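Local coordinates for protein epidermin leader peptide processing serine protease EpiP (Staphylococcus aureus subsp. aureus, PDB 3QFH) that is a subtilisin-like serine endopeptidase that probably cleaves the leader peptide from the precursor of the lantibiotic epidermin, at residues Y115-P119 with Y436-N440; N142-S148 with P196-M202; N228-S234 with K271-A277; A392-I397 with A409-L413; L413-S419 with H430-D434. Numbering follows the deposited sequence.

Interaction 1 (Y115-P119 with Y436-N440)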
# COMPACT_ATOMS: atom_id res chain seq x y z
N TYR A 115 -21.87 -9.33 6.74
CA TYR A 115 -21.17 -10.60 6.99
C TYR A 115 -22.10 -11.81 6.78
O TYR A 115 -21.62 -12.94 6.71
CB TYR A 115 -20.53 -10.66 8.39
CG TYR A 115 -19.41 -9.65 8.56
CD1 TYR A 115 -18.20 -9.81 7.89
CD2 TYR A 115 -19.56 -8.55 9.37
CE1 TYR A 115 -17.18 -8.88 8.03
CE2 TYR A 115 -18.55 -7.62 9.51
CZ TYR A 115 -17.36 -7.79 8.84
OH TYR A 115 -16.35 -6.86 8.99
N ASP A 116 -23.41 -11.59 6.68
CA ASP A 116 -24.31 -12.72 6.39
C ASP A 116 -24.47 -12.95 4.89
O ASP A 116 -25.10 -13.91 4.48
CB ASP A 116 -25.68 -12.50 7.06
CG ASP A 116 -25.57 -12.46 8.58
OD1 ASP A 116 -24.92 -13.37 9.16
OD2 ASP A 116 -26.13 -11.53 9.20
N ASP A 117 -23.87 -12.07 4.08
CA ASP A 117 -23.93 -12.15 2.62
C ASP A 117 -22.55 -12.47 2.02
O ASP A 117 -22.34 -12.25 0.83
CB ASP A 117 -24.41 -10.80 2.08
CG ASP A 117 -25.77 -10.38 2.65
OD1 ASP A 117 -26.65 -11.25 2.75
OD2 ASP A 117 -25.96 -9.19 2.99
N LEU A 118 -21.61 -12.95 2.82
CA LEU A 118 -20.27 -13.26 2.32
C LEU A 118 -20.32 -14.43 1.33
O LEU A 118 -21.21 -15.26 1.44
CB LEU A 118 -19.32 -13.64 3.45
CG LEU A 118 -18.94 -12.55 4.44
CD1 LEU A 118 -18.14 -13.15 5.59
CD2 LEU A 118 -18.16 -11.45 3.76
N PRO A 119 -19.37 -14.49 0.38
CA PRO A 119 -19.34 -15.61 -0.54
C PRO A 119 -19.16 -16.90 0.27
O PRO A 119 -18.62 -16.85 1.36
CB PRO A 119 -18.08 -15.36 -1.40
CG PRO A 119 -17.70 -13.96 -1.16
CD PRO A 119 -18.26 -13.55 0.15
N TYR A 436 -21.92 -3.61 2.27
CA TYR A 436 -23.25 -4.22 2.22
C TYR A 436 -23.83 -4.08 0.81
O TYR A 436 -24.35 -5.06 0.23
CB TYR A 436 -24.17 -3.62 3.26
CG TYR A 436 -25.55 -4.19 3.25
CD1 TYR A 436 -25.84 -5.36 3.94
CD2 TYR A 436 -26.58 -3.54 2.58
CE1 TYR A 436 -27.12 -5.89 3.95
CE2 TYR A 436 -27.87 -4.06 2.58
CZ TYR A 436 -28.13 -5.23 3.27
OH TYR A 436 -29.40 -5.74 3.27
N LYS A 437 -23.74 -2.88 0.25
CA LYS A 437 -24.22 -2.66 -1.11
C LYS A 437 -23.46 -3.52 -2.13
O LYS A 437 -24.07 -4.12 -3.00
CB LYS A 437 -24.13 -1.19 -1.52
CG LYS A 437 -25.19 -0.28 -0.91
CD LYS A 437 -25.14 1.13 -1.54
CE LYS A 437 -26.12 2.09 -0.87
NZ LYS A 437 -27.57 1.69 -1.04
N ALA A 438 -22.13 -3.56 -2.00
CA ALA A 438 -21.29 -4.31 -2.96
C ALA A 438 -21.65 -5.80 -3.01
O ALA A 438 -21.57 -6.42 -4.08
CB ALA A 438 -19.82 -4.14 -2.60
N LEU A 439 -22.06 -6.37 -1.88
CA LEU A 439 -22.43 -7.78 -1.82
C LEU A 439 -23.89 -8.06 -2.17
O LEU A 439 -24.28 -9.20 -2.28
CB LEU A 439 -22.13 -8.34 -0.42
CG LEU A 439 -20.66 -8.27 -0.01
CD1 LEU A 439 -20.45 -8.77 1.42
CD2 LEU A 439 -19.81 -9.06 -0.97
N ASN A 440 -24.70 -7.03 -2.37
CA ASN A 440 -26.10 -7.28 -2.65
C ASN A 440 -26.61 -6.75 -4.00
O ASN A 440 -27.79 -6.42 -4.13
CB ASN A 440 -26.93 -6.71 -1.49
CG ASN A 440 -26.78 -7.55 -0.24
OD1 ASN A 440 -27.28 -8.67 -0.20
ND2 ASN A 440 -26.11 -7.02 0.78

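Interaction 2 (N142-S148 with P196-M202)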
# COMPACT_ATOMS: atom_id res chain seq x y z
N ASN A 142 -5.31 -17.59 11.66
CA ASN A 142 -5.98 -18.50 10.74
C ASN A 142 -5.94 -18.02 9.29
O ASN A 142 -5.95 -18.84 8.36
CB ASN A 142 -7.42 -18.77 11.17
CG ASN A 142 -8.03 -19.95 10.42
OD1 ASN A 142 -9.10 -19.84 9.82
ND2 ASN A 142 -7.31 -21.06 10.40
N ASN A 143 -5.87 -16.71 9.08
CA ASN A 143 -5.85 -16.14 7.73
C ASN A 143 -4.45 -15.92 7.15
O ASN A 143 -4.29 -15.73 5.94
CB ASN A 143 -6.72 -14.87 7.70
CG ASN A 143 -8.22 -15.21 7.85
OD1 ASN A 143 -8.64 -16.36 7.63
ND2 ASN A 143 -9.03 -14.21 8.19
N PHE A 144 -3.44 -15.98 8.01
CA PHE A 144 -2.07 -15.80 7.60
C PHE A 144 -1.63 -16.90 6.64
O PHE A 144 -1.76 -18.06 6.95
CB PHE A 144 -1.14 -15.85 8.82
CG PHE A 144 0.30 -15.67 8.46
CD1 PHE A 144 1.17 -16.75 8.46
CD2 PHE A 144 0.77 -14.43 8.04
CE1 PHE A 144 2.49 -16.58 8.11
CE2 PHE A 144 2.08 -14.25 7.67
CZ PHE A 144 2.95 -15.34 7.71
N SER A 145 -1.09 -16.52 5.49
CA SER A 145 -0.59 -17.51 4.54
C SER A 145 0.92 -17.69 4.70
O SER A 145 1.67 -16.70 4.78
CB SER A 145 -0.90 -17.10 3.10
OG SER A 145 -0.18 -17.91 2.18
N THR A 146 1.38 -18.94 4.70
CA THR A 146 2.81 -19.22 4.78
C THR A 146 3.56 -18.88 3.48
O THR A 146 4.76 -19.04 3.41
CB THR A 146 3.09 -20.67 5.18
OG1 THR A 146 2.50 -21.56 4.22
CG2 THR A 146 2.53 -20.95 6.59
N ASP A 147 2.85 -18.41 2.46
CA ASP A 147 3.49 -17.96 1.23
C ASP A 147 4.00 -16.52 1.40
O ASP A 147 4.58 -15.94 0.49
CB ASP A 147 2.52 -18.05 0.05
CG ASP A 147 2.15 -19.48 -0.29
OD1 ASP A 147 2.94 -20.39 0.04
OD2 ASP A 147 1.06 -19.70 -0.88
N SER A 148 3.79 -15.95 2.58
CA SER A 148 4.26 -14.60 2.86
C SER A 148 5.78 -14.55 2.69
O SER A 148 6.48 -15.51 3.04
CB SER A 148 3.84 -14.19 4.26
OG SER A 148 2.43 -14.05 4.34
N PRO A 196 -13.09 -11.49 6.53
CA PRO A 196 -12.68 -12.41 7.59
C PRO A 196 -12.39 -13.87 7.23
O PRO A 196 -11.83 -14.58 8.07
CB PRO A 196 -13.83 -12.35 8.60
CG PRO A 196 -14.99 -11.83 7.84
CD PRO A 196 -14.46 -10.99 6.73
N ASN A 197 -12.75 -14.30 6.02
CA ASN A 197 -12.50 -15.68 5.58
C ASN A 197 -11.44 -15.79 4.49
O ASN A 197 -11.11 -16.87 4.05
CB ASN A 197 -13.81 -16.31 5.11
CG ASN A 197 -14.91 -16.28 6.18
OD1 ASN A 197 -14.63 -16.33 7.38
ND2 ASN A 197 -16.16 -16.20 5.74
N ASN A 198 -10.90 -14.66 4.04
CA ASN A 198 -9.85 -14.65 3.03
C ASN A 198 -8.46 -14.73 3.66
O ASN A 198 -8.20 -14.16 4.72
CB ASN A 198 -9.91 -13.38 2.15
CG ASN A 198 -11.11 -13.37 1.22
OD1 ASN A 198 -12.22 -13.07 1.63
ND2 ASN A 198 -10.87 -13.69 -0.06
N LYS A 199 -7.56 -15.42 2.97
CA LYS A 199 -6.18 -15.49 3.42
C LYS A 199 -5.48 -14.24 2.94
O LYS A 199 -5.83 -13.68 1.88
CB LYS A 199 -5.46 -16.70 2.83
CG LYS A 199 -6.13 -18.05 3.04
CD LYS A 199 -6.33 -18.36 4.51
CE LYS A 199 -7.05 -19.70 4.68
NZ LYS A 199 -7.35 -20.03 6.10
N PHE A 200 -4.51 -13.78 3.73
CA PHE A 200 -3.70 -12.66 3.36
C PHE A 200 -2.26 -13.13 3.34
O PHE A 200 -1.88 -14.10 4.02
CB PHE A 200 -3.90 -11.45 4.28
CG PHE A 200 -3.27 -11.58 5.63
CD1 PHE A 200 -2.02 -11.04 5.88
CD2 PHE A 200 -3.93 -12.23 6.66
CE1 PHE A 200 -1.44 -11.15 7.13
CE2 PHE A 200 -3.37 -12.34 7.92
CZ PHE A 200 -2.12 -11.81 8.15
N THR A 201 -1.47 -12.46 2.52
CA THR A 201 -0.08 -12.77 2.35
C THR A 201 0.66 -11.49 2.62
O THR A 201 0.36 -10.47 2.01
CB THR A 201 0.22 -13.23 0.91
OG1 THR A 201 -0.66 -14.29 0.55
CG2 THR A 201 1.63 -13.71 0.80
N MET A 202 1.62 -11.54 3.53
CA MET A 202 2.38 -10.35 3.87
C MET A 202 3.67 -10.34 3.08
O MET A 202 4.30 -11.38 2.93
CB MET A 202 2.65 -10.31 5.38
CG MET A 202 3.64 -9.23 5.87
SD MET A 202 3.14 -7.53 5.54
CE MET A 202 1.56 -7.40 6.40

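Interaction 3 (N228-S234 with K271-A277)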
# COMPACT_ATOMS: atom_id res chain seq x y z
N ASN A 228 -1.78 -13.38 -5.98
CA ASN A 228 -2.61 -12.51 -5.14
C ASN A 228 -3.29 -11.53 -6.05
O ASN A 228 -2.64 -10.65 -6.61
CB ASN A 228 -1.75 -11.73 -4.16
CG ASN A 228 -1.03 -12.60 -3.20
OD1 ASN A 228 -1.63 -13.14 -2.27
ND2 ASN A 228 0.28 -12.73 -3.38
N GLN A 229 -4.60 -11.63 -6.20
CA GLN A 229 -5.30 -10.74 -7.11
C GLN A 229 -5.56 -9.35 -6.56
O GLN A 229 -5.92 -8.47 -7.33
CB GLN A 229 -6.59 -11.37 -7.63
CG GLN A 229 -6.35 -12.40 -8.73
CD GLN A 229 -7.60 -12.69 -9.52
OE1 GLN A 229 -8.56 -13.24 -9.01
NE2 GLN A 229 -7.60 -12.28 -10.78
N VAL A 230 -5.41 -9.15 -5.26
CA VAL A 230 -5.53 -7.81 -4.67
C VAL A 230 -4.22 -7.53 -3.92
O VAL A 230 -3.79 -8.32 -3.10
CB VAL A 230 -6.74 -7.69 -3.71
CG1 VAL A 230 -6.80 -6.27 -3.09
CG2 VAL A 230 -8.04 -8.02 -4.45
N ILE A 231 -3.61 -6.39 -4.20
CA ILE A 231 -2.34 -6.00 -3.62
C ILE A 231 -2.52 -4.66 -2.93
O ILE A 231 -2.82 -3.66 -3.60
CB ILE A 231 -1.23 -5.88 -4.71
CG1 ILE A 231 -1.07 -7.19 -5.48
CG2 ILE A 231 0.09 -5.47 -4.05
CD1 ILE A 231 -0.07 -7.14 -6.68
N ASN A 232 -2.34 -4.65 -1.61
CA ASN A 232 -2.54 -3.45 -0.78
C ASN A 232 -1.22 -2.76 -0.48
O ASN A 232 -0.33 -3.36 0.11
CB ASN A 232 -3.24 -3.87 0.53
CG ASN A 232 -3.65 -2.70 1.38
OD1 ASN A 232 -4.78 -2.22 1.29
ND2 ASN A 232 -2.72 -2.20 2.19
N ILE A 233 -1.11 -1.50 -0.88
CA ILE A 233 0.10 -0.71 -0.63
C ILE A 233 -0.29 0.50 0.21
O ILE A 233 -0.94 1.45 -0.26
CB ILE A 233 0.79 -0.25 -1.93
CG1 ILE A 233 0.93 -1.42 -2.89
CG2 ILE A 233 2.16 0.32 -1.63
CD1 ILE A 233 1.53 -1.02 -4.23
N SER A 234 0.07 0.46 1.49
CA SER A 234 -0.24 1.54 2.39
C SER A 234 0.91 2.58 2.41
O SER A 234 0.72 3.70 2.87
CB SER A 234 -0.61 0.98 3.79
OG SER A 234 -1.91 0.33 3.77
N LYS A 271 -3.24 -9.88 -13.86
CA LYS A 271 -4.62 -9.88 -13.37
C LYS A 271 -4.71 -9.61 -11.88
O LYS A 271 -5.55 -10.22 -11.20
CB LYS A 271 -5.34 -11.21 -13.68
CG LYS A 271 -5.26 -11.68 -15.14
CD LYS A 271 -5.91 -10.72 -16.08
CE LYS A 271 -5.90 -11.27 -17.52
NZ LYS A 271 -6.58 -10.35 -18.45
N SER A 272 -3.84 -8.74 -11.35
CA SER A 272 -3.91 -8.32 -9.97
C SER A 272 -4.27 -6.85 -9.97
O SER A 272 -3.90 -6.11 -10.90
CB SER A 272 -2.60 -8.50 -9.22
OG SER A 272 -2.25 -9.86 -9.10
N ILE A 273 -5.03 -6.44 -8.96
CA ILE A 273 -5.42 -5.06 -8.77
C ILE A 273 -4.52 -4.50 -7.68
O ILE A 273 -4.31 -5.16 -6.64
CB ILE A 273 -6.90 -4.96 -8.23
CG1 ILE A 273 -7.87 -5.78 -9.08
CG2 ILE A 273 -7.34 -3.51 -8.11
CD1 ILE A 273 -9.27 -5.87 -8.48
N VAL A 274 -4.02 -3.28 -7.88
CA VAL A 274 -3.19 -2.58 -6.91
C VAL A 274 -4.01 -1.46 -6.27
O VAL A 274 -4.56 -0.58 -6.96
CB VAL A 274 -1.92 -2.00 -7.58
CG1 VAL A 274 -1.13 -1.12 -6.57
CG2 VAL A 274 -1.03 -3.11 -8.14
N VAL A 275 -4.12 -1.51 -4.94
CA VAL A 275 -4.83 -0.51 -4.15
C VAL A 275 -3.81 0.26 -3.32
O VAL A 275 -3.05 -0.33 -2.54
CB VAL A 275 -5.84 -1.19 -3.21
CG1 VAL A 275 -6.69 -0.12 -2.45
CG2 VAL A 275 -6.72 -2.16 -4.02
N ALA A 276 -3.81 1.57 -3.45
CA ALA A 276 -2.83 2.39 -2.82
C ALA A 276 -3.47 3.45 -1.93
O ALA A 276 -4.51 4.01 -2.26
CB ALA A 276 -1.99 3.07 -3.91
N ALA A 277 -2.81 3.74 -0.83
CA ALA A 277 -3.26 4.77 0.09
C ALA A 277 -2.91 6.14 -0.42
O ALA A 277 -1.81 6.37 -0.91
CB ALA A 277 -2.61 4.58 1.46

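Interaction 4 (A392-I397 with A409-L413)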
# COMPACT_ATOMS: atom_id res chain seq x y z
N ALA A 392 -12.66 -5.46 0.41
CA ALA A 392 -13.90 -5.39 -0.33
C ALA A 392 -13.75 -5.95 -1.75
O ALA A 392 -14.61 -6.73 -2.23
CB ALA A 392 -14.43 -3.92 -0.37
N LEU A 393 -12.65 -5.59 -2.42
CA LEU A 393 -12.39 -6.12 -3.77
C LEU A 393 -12.22 -7.63 -3.77
O LEU A 393 -12.62 -8.31 -4.73
CB LEU A 393 -11.16 -5.46 -4.38
CG LEU A 393 -11.37 -4.02 -4.86
CD1 LEU A 393 -10.04 -3.32 -5.03
CD2 LEU A 393 -12.16 -4.01 -6.18
N ALA A 394 -11.60 -8.16 -2.71
CA ALA A 394 -11.45 -9.61 -2.61
C ALA A 394 -12.84 -10.25 -2.51
O ALA A 394 -13.12 -11.28 -3.14
CB ALA A 394 -10.58 -10.00 -1.42
N LEU A 395 -13.71 -9.63 -1.73
CA LEU A 395 -15.09 -10.13 -1.56
C LEU A 395 -15.88 -10.09 -2.87
O LEU A 395 -16.62 -11.02 -3.19
CB LEU A 395 -15.83 -9.33 -0.51
CG LEU A 395 -15.34 -9.42 0.94
CD1 LEU A 395 -16.19 -8.51 1.84
CD2 LEU A 395 -15.38 -10.87 1.43
N ILE A 396 -15.72 -9.00 -3.61
CA ILE A 396 -16.41 -8.79 -4.87
C ILE A 396 -15.96 -9.80 -5.93
O ILE A 396 -16.77 -10.39 -6.64
CB ILE A 396 -16.22 -7.34 -5.36
CG1 ILE A 396 -16.99 -6.38 -4.45
CG2 ILE A 396 -16.71 -7.21 -6.82
CD1 ILE A 396 -16.54 -4.91 -4.57
N ILE A 397 -14.66 -10.02 -6.01
CA ILE A 397 -14.12 -11.01 -6.95
C ILE A 397 -14.68 -12.41 -6.66
O ILE A 397 -15.08 -13.16 -7.58
CB ILE A 397 -12.57 -11.02 -6.93
CG1 ILE A 397 -12.03 -9.68 -7.48
CG2 ILE A 397 -12.03 -12.18 -7.79
CD1 ILE A 397 -10.51 -9.41 -7.21
N ALA A 409 -14.35 -6.00 -11.17
CA ALA A 409 -14.49 -5.86 -9.71
C ALA A 409 -14.36 -4.40 -9.34
O ALA A 409 -15.11 -3.88 -8.51
CB ALA A 409 -13.44 -6.68 -8.98
N ILE A 410 -13.39 -3.73 -9.95
CA ILE A 410 -13.18 -2.30 -9.69
C ILE A 410 -14.41 -1.50 -10.12
O ILE A 410 -14.87 -0.66 -9.38
CB ILE A 410 -11.95 -1.79 -10.44
CG1 ILE A 410 -10.70 -2.52 -9.95
CG2 ILE A 410 -11.78 -0.29 -10.25
CD1 ILE A 410 -9.47 -2.27 -10.80
N GLU A 411 -14.97 -1.79 -11.30
CA GLU A 411 -16.15 -1.07 -11.77
C GLU A 411 -17.38 -1.33 -10.92
O GLU A 411 -18.18 -0.44 -10.71
CB GLU A 411 -16.44 -1.34 -13.27
CG GLU A 411 -15.33 -0.75 -14.16
CD GLU A 411 -15.07 0.76 -13.87
OE1 GLU A 411 -16.05 1.54 -13.83
OE2 GLU A 411 -13.89 1.15 -13.68
N LEU A 412 -17.52 -2.56 -10.43
CA LEU A 412 -18.63 -2.88 -9.55
C LEU A 412 -18.45 -2.10 -8.22
O LEU A 412 -19.39 -1.47 -7.72
CB LEU A 412 -18.71 -4.40 -9.34
CG LEU A 412 -19.97 -4.91 -8.63
CD1 LEU A 412 -20.28 -6.35 -9.05
CD2 LEU A 412 -19.86 -4.78 -7.09
N LEU A 413 -17.22 -2.09 -7.70
CA LEU A 413 -16.92 -1.33 -6.49
C LEU A 413 -17.31 0.14 -6.69
O LEU A 413 -18.05 0.71 -5.90
CB LEU A 413 -15.43 -1.46 -6.13
CG LEU A 413 -14.93 -0.62 -4.94
CD1 LEU A 413 -15.44 -1.19 -3.63
CD2 LEU A 413 -13.41 -0.53 -4.90

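Interaction 5 (L413-S419 with H430-D434). With SO4 (sulfate ion), chain M.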
# COMPACT_ATOMS: atom_id res chain seq x y z
N LEU A 413 -17.22 -2.09 -7.70
CA LEU A 413 -16.92 -1.33 -6.49
C LEU A 413 -17.31 0.14 -6.69
O LEU A 413 -18.05 0.71 -5.90
CB LEU A 413 -15.43 -1.46 -6.13
CG LEU A 413 -14.93 -0.62 -4.94
CD1 LEU A 413 -15.44 -1.19 -3.63
CD2 LEU A 413 -13.41 -0.53 -4.90
N TYR A 414 -16.85 0.73 -7.78
CA TYR A 414 -17.11 2.14 -8.02
C TYR A 414 -18.57 2.53 -8.25
O TYR A 414 -18.99 3.60 -7.81
CB TYR A 414 -16.29 2.66 -9.21
CG TYR A 414 -14.79 2.69 -9.01
CD1 TYR A 414 -14.22 2.64 -7.73
CD2 TYR A 414 -13.94 2.91 -10.10
CE1 TYR A 414 -12.84 2.70 -7.55
CE2 TYR A 414 -12.56 3.00 -9.93
CZ TYR A 414 -12.02 2.90 -8.65
OH TYR A 414 -10.66 2.96 -8.48
N GLN A 415 -19.31 1.68 -8.95
CA GLN A 415 -20.69 1.98 -9.32
C GLN A 415 -21.74 1.45 -8.36
O GLN A 415 -22.78 2.06 -8.25
CB GLN A 415 -20.99 1.43 -10.72
CG GLN A 415 -20.11 2.00 -11.81
CD GLN A 415 -20.26 3.51 -11.94
OE1 GLN A 415 -21.36 4.06 -11.81
NE2 GLN A 415 -19.15 4.19 -12.21
N HIS A 416 -21.47 0.32 -7.71
CA HIS A 416 -22.45 -0.27 -6.78
C HIS A 416 -21.91 -0.55 -5.39
O HIS A 416 -22.64 -1.05 -4.56
CB HIS A 416 -22.98 -1.60 -7.36
CG HIS A 416 -23.52 -1.48 -8.74
ND1 HIS A 416 -24.83 -1.12 -8.99
CD2 HIS A 416 -22.92 -1.61 -9.95
CE1 HIS A 416 -25.02 -1.07 -10.30
NE2 HIS A 416 -23.88 -1.35 -10.90
N GLY A 417 -20.65 -0.22 -5.13
CA GLY A 417 -20.04 -0.54 -3.84
C GLY A 417 -19.72 0.66 -2.96
O GLY A 417 -18.96 0.54 -2.03
N THR A 418 -20.29 1.81 -3.28
CA THR A 418 -20.05 3.00 -2.48
C THR A 418 -21.37 3.70 -2.20
O THR A 418 -22.38 3.45 -2.84
CB THR A 418 -19.14 4.04 -3.20
OG1 THR A 418 -19.88 4.72 -4.21
CG2 THR A 418 -17.87 3.38 -3.82
N SER A 419 -21.33 4.56 -1.19
CA SER A 419 -22.43 5.42 -0.84
C SER A 419 -22.45 6.55 -1.89
O SER A 419 -21.40 6.92 -2.42
CB SER A 419 -22.15 6.02 0.55
OG SER A 419 -22.90 7.20 0.78
N HIS A 430 -15.58 8.17 -6.07
CA HIS A 430 -16.95 7.63 -6.24
C HIS A 430 -17.78 7.58 -4.96
O HIS A 430 -18.99 7.35 -5.01
CB HIS A 430 -16.92 6.25 -6.90
CG HIS A 430 -16.39 6.28 -8.29
ND1 HIS A 430 -17.18 6.64 -9.37
CD2 HIS A 430 -15.17 5.97 -8.80
CE1 HIS A 430 -16.46 6.56 -10.48
NE2 HIS A 430 -15.24 6.15 -10.16
N GLY A 431 -17.14 7.79 -3.82
CA GLY A 431 -17.84 7.86 -2.55
C GLY A 431 -17.23 6.99 -1.49
O GLY A 431 -16.20 6.35 -1.72
N GLU A 432 -17.86 6.96 -0.32
CA GLU A 432 -17.39 6.13 0.78
C GLU A 432 -17.77 4.68 0.52
O GLU A 432 -18.88 4.38 0.08
CB GLU A 432 -17.97 6.61 2.12
CG GLU A 432 -17.30 6.00 3.34
CD GLU A 432 -17.89 6.48 4.66
OE1 GLU A 432 -19.13 6.42 4.82
OE2 GLU A 432 -17.10 6.90 5.55
N LEU A 433 -16.84 3.79 0.78
CA LEU A 433 -17.02 2.34 0.66
C LEU A 433 -18.28 1.84 1.39
O LEU A 433 -18.53 2.23 2.53
CB LEU A 433 -15.78 1.67 1.27
CG LEU A 433 -15.69 0.14 1.31
CD1 LEU A 433 -15.76 -0.47 -0.08
CD2 LEU A 433 -14.40 -0.27 2.04
N ASP A 434 -19.08 0.98 0.73
CA ASP A 434 -20.27 0.37 1.36
C ASP A 434 -20.30 -1.12 0.93
O ASP A 434 -20.74 -1.47 -0.17
CB ASP A 434 -21.57 1.09 0.97
CG ASP A 434 -22.81 0.56 1.74
OD1 ASP A 434 -23.83 1.31 1.78
OD2 ASP A 434 -22.79 -0.56 2.31
S SO4 M . -20.31 7.99 -10.50
O1 SO4 M . -19.74 7.49 -11.75
O2 SO4 M . -21.21 9.11 -10.72
O3 SO4 M . -21.00 6.90 -9.83
O4 SO4 M . -19.21 8.44 -9.64
O HOH W 1 -21.33 7.97 3.37

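Interaction 1 (Y115-P119 with Y436-N440)
Asp117, beside the 3-10 residues 115-116, faces the last turn of helix 435-439 and, closely followed by Leu439, has the largest share of this small surface contact between parts of the chain more than 300 residues apart. With chi1 near -57° (m), its carboxylate swings toward the helix end, where Asp117 OD2 accepts a hydrogen bond of 3.1 Å from ND2 of Asn440. The same OD2 of Asp117 lies 3.6 Å from CE1 of Tyr436, whose t rotamer (chi1 179°) carries the ring out alongside the carboxylate. Asn440 is itself folded back: its m rotamer lets ND2 give a second hydrogen bond, 2.7 Å, to Tyr436 O, a last-turn carbonyl that also takes a weak bond from Leu439 N. An amide suits this place because one NH2 group can serve both acceptors, while OD1 receives a bond from Asn443. Leu439 points toward the loop; in its m,t conformation CD1 lies 4.0 Å from Asp117 O and 4.2 Å from Leu118 CD2. Leu118 is also m,t; its CA-to-CB bond is directed away, yet CD2 still meets Leu439. Both leucines also pack on Leu395 of helix 382-400, and Lys399 of that helix donates to Asp117 O. The chemistry is thus divided: a neutral amide meets a carboxylate beside a leucine pair, so one directional hydrogen bond, without a salt bridge, joins apolar packing.

Interaction 2 (N142-S148 with P196-M202)
Asn143 ND2 donates to Pro196 O at 2.8 Å and also to Ser186 O, so one carboxamide ties the loop to two backbone carbonyls. Equally short is the bond from Met202 N to Ser148 OG, 2.8 Å; that hydroxyl donates to Ser145 O. Lys199 NZ reaches Asn142 O at 2.9 Å. Between these ends the backbones pair: Phe200 N bonds Asn143 O at 3.0 Å, and Ser145 N bonds Phe200 O at 2.9 Å, making a single bridge around Phe144 and Phe200. The loop runs along strand 200-204 of the parallel subtilisin-like sheet, just ahead of edge strand 149-150. It bulges through a type I turn from Ser145 to Ser148, with an ST turn in which Asp147 N donates to Ser145 OG (3.1 Å), and resumes its course; serine suits both places, being small and able to bond backbone. Further out, the edge of the Phe144 ring meets the Phe200 face, centroids 5.9 Å apart and planes at 70°, while Thr201 CG2 packs 3.7 Å from Asp147 O.

Interaction 3 (N228-S234 with K271-A277)
Strands 230-233 and 273-277 run side by side in the central parallel sheet of the subtilisin-like alpha/beta fold, their axes 4.8 Å apart at closest and inclined by 20°. On the face bearing Ile231 and Ile233, side chains interlock: the Ile233 tip, CD1, settles 3.5 Å from Val274 CG1, while Ile231 CD1 fills the space beside Ser272 CB at 3.8 Å. Small Ala276 adds little bulk beside Ile233, and helix 213-225 covers these isoleucines. On the other face Val230 CG1 meets Val275 CG2 at 4.2 Å, and helix 382-400 packs on Asn232 and Val275. Beta-branched Val and Ile suit such places: their bulk near the backbone is easily accommodated in extended strands. The ladder is regular: Ile273 N-Gln229 O, Ile231 N-Ile273 O, Val275 N-Ile231 O and Ile233 N-Val275 O are each 2.8 Å. At its start Ser272 OG donates to Asn228 O at 2.6 Å. Backbone polarity is thus met within the sheet, and mostly aliphatic groups face the helices, with Asn232 a polar exception.

Interaction 4 (A392-I397 with A409-L413)
Two consecutive helices of the alpha/beta subtilisin-like fold, 382-400 and 406-416, cross here at 112°, with the axes of their short segments 9.5 Å apart. Ile396 loses most surface, 80 Å². It points toward the second helix: Ile396 CG2 rests 3.9 Å from Ala409 CA and 4.0 Å from Leu412 CD2, whereas Ile396 CD1 reaches Leu413 CB at 3.9 Å. A branched side chain suits this role because two arms can touch successive turns. Leu393, one turn earlier, buries 62 Å²; its CA-to-CB bond runs sideways, yet CD2 arrives 3.9 Å from Leu413 CD2 and 3.8 Å from Ala409 O. The small partner is Ala409, with 60 Å² covered. Its methyl lets the backbones draw close, 5.9 Å between the CA atoms of Ile397 and Ala409, where a larger residue would meet Leu393, Ile396 and Ile397 together. The interface is wholly apolar, and Leu393 and Ile410 continue it onto strand 273-277 of the sheet. Its tightest side-chain approach is Ile397 CG1 to Ala409 CB, 3.6 Å.

Interaction 5 (L413-S419 with H430-D434)
A single beta bridge, formed where helix 406-416 ends, joins the chain leaving that helix to the loop that enters helix 435-439. Gly417 is the first residue to leave helical geometry, and its O accepts from Asp434 N at 2.8 Å; Ser419 N then donates to Glu432 O at 2.8 Å, which pairs Thr418 with Leu433. Glycine is called for at position 431, since a CB there would collide with Ser419 O and the backbone angles themselves demand it. Tyr414 and His430 form an offset stack, centroids 4.5 Å apart and planes at 21°. His430 ND1 bonds O4 of a sulfate (2.7 Å), probably from the crystallisation liquor; Gln415 NE2 makes a weak bond to sulfate O1, 3.4 Å. On the buried side Leu413 CD1 meets Leu433 CD1 at 3.6 Å. Asp434 occupies the N-cap position of helix 435-439 and bonds Lys437 N, while Gly431 and Leu433 pair with Ala339 of edge strand 338-341, and Leu413 and Leu433 both lie against helix 382-400.

Overall arrangement
Interaction 3 lies deepest, its centre about 7 Å from that of the chain, and its backbone ladder contrasts with the purely aliphatic packing of interaction 4, which packs on one face of it: Val275 and Ile273 touch Leu393 and Ile410. Interaction 2 belongs to the same sheet nearer one edge, where a loop is bonded to strand 200-204; Thr201 probably hydrogen-bonds Asn228 of interaction 3. Interactions 4 and 5 share Leu413, apolar packing giving way to backbone bonds as helix 406-416 ends. Interactions 2, 4 and 5 are also buried; interaction 1 is the surface contact, its centre about 24 Å from that of the chain, and its helix rests on Ile396 and Gly417. Helix 382-400 touches residues of all five contacts.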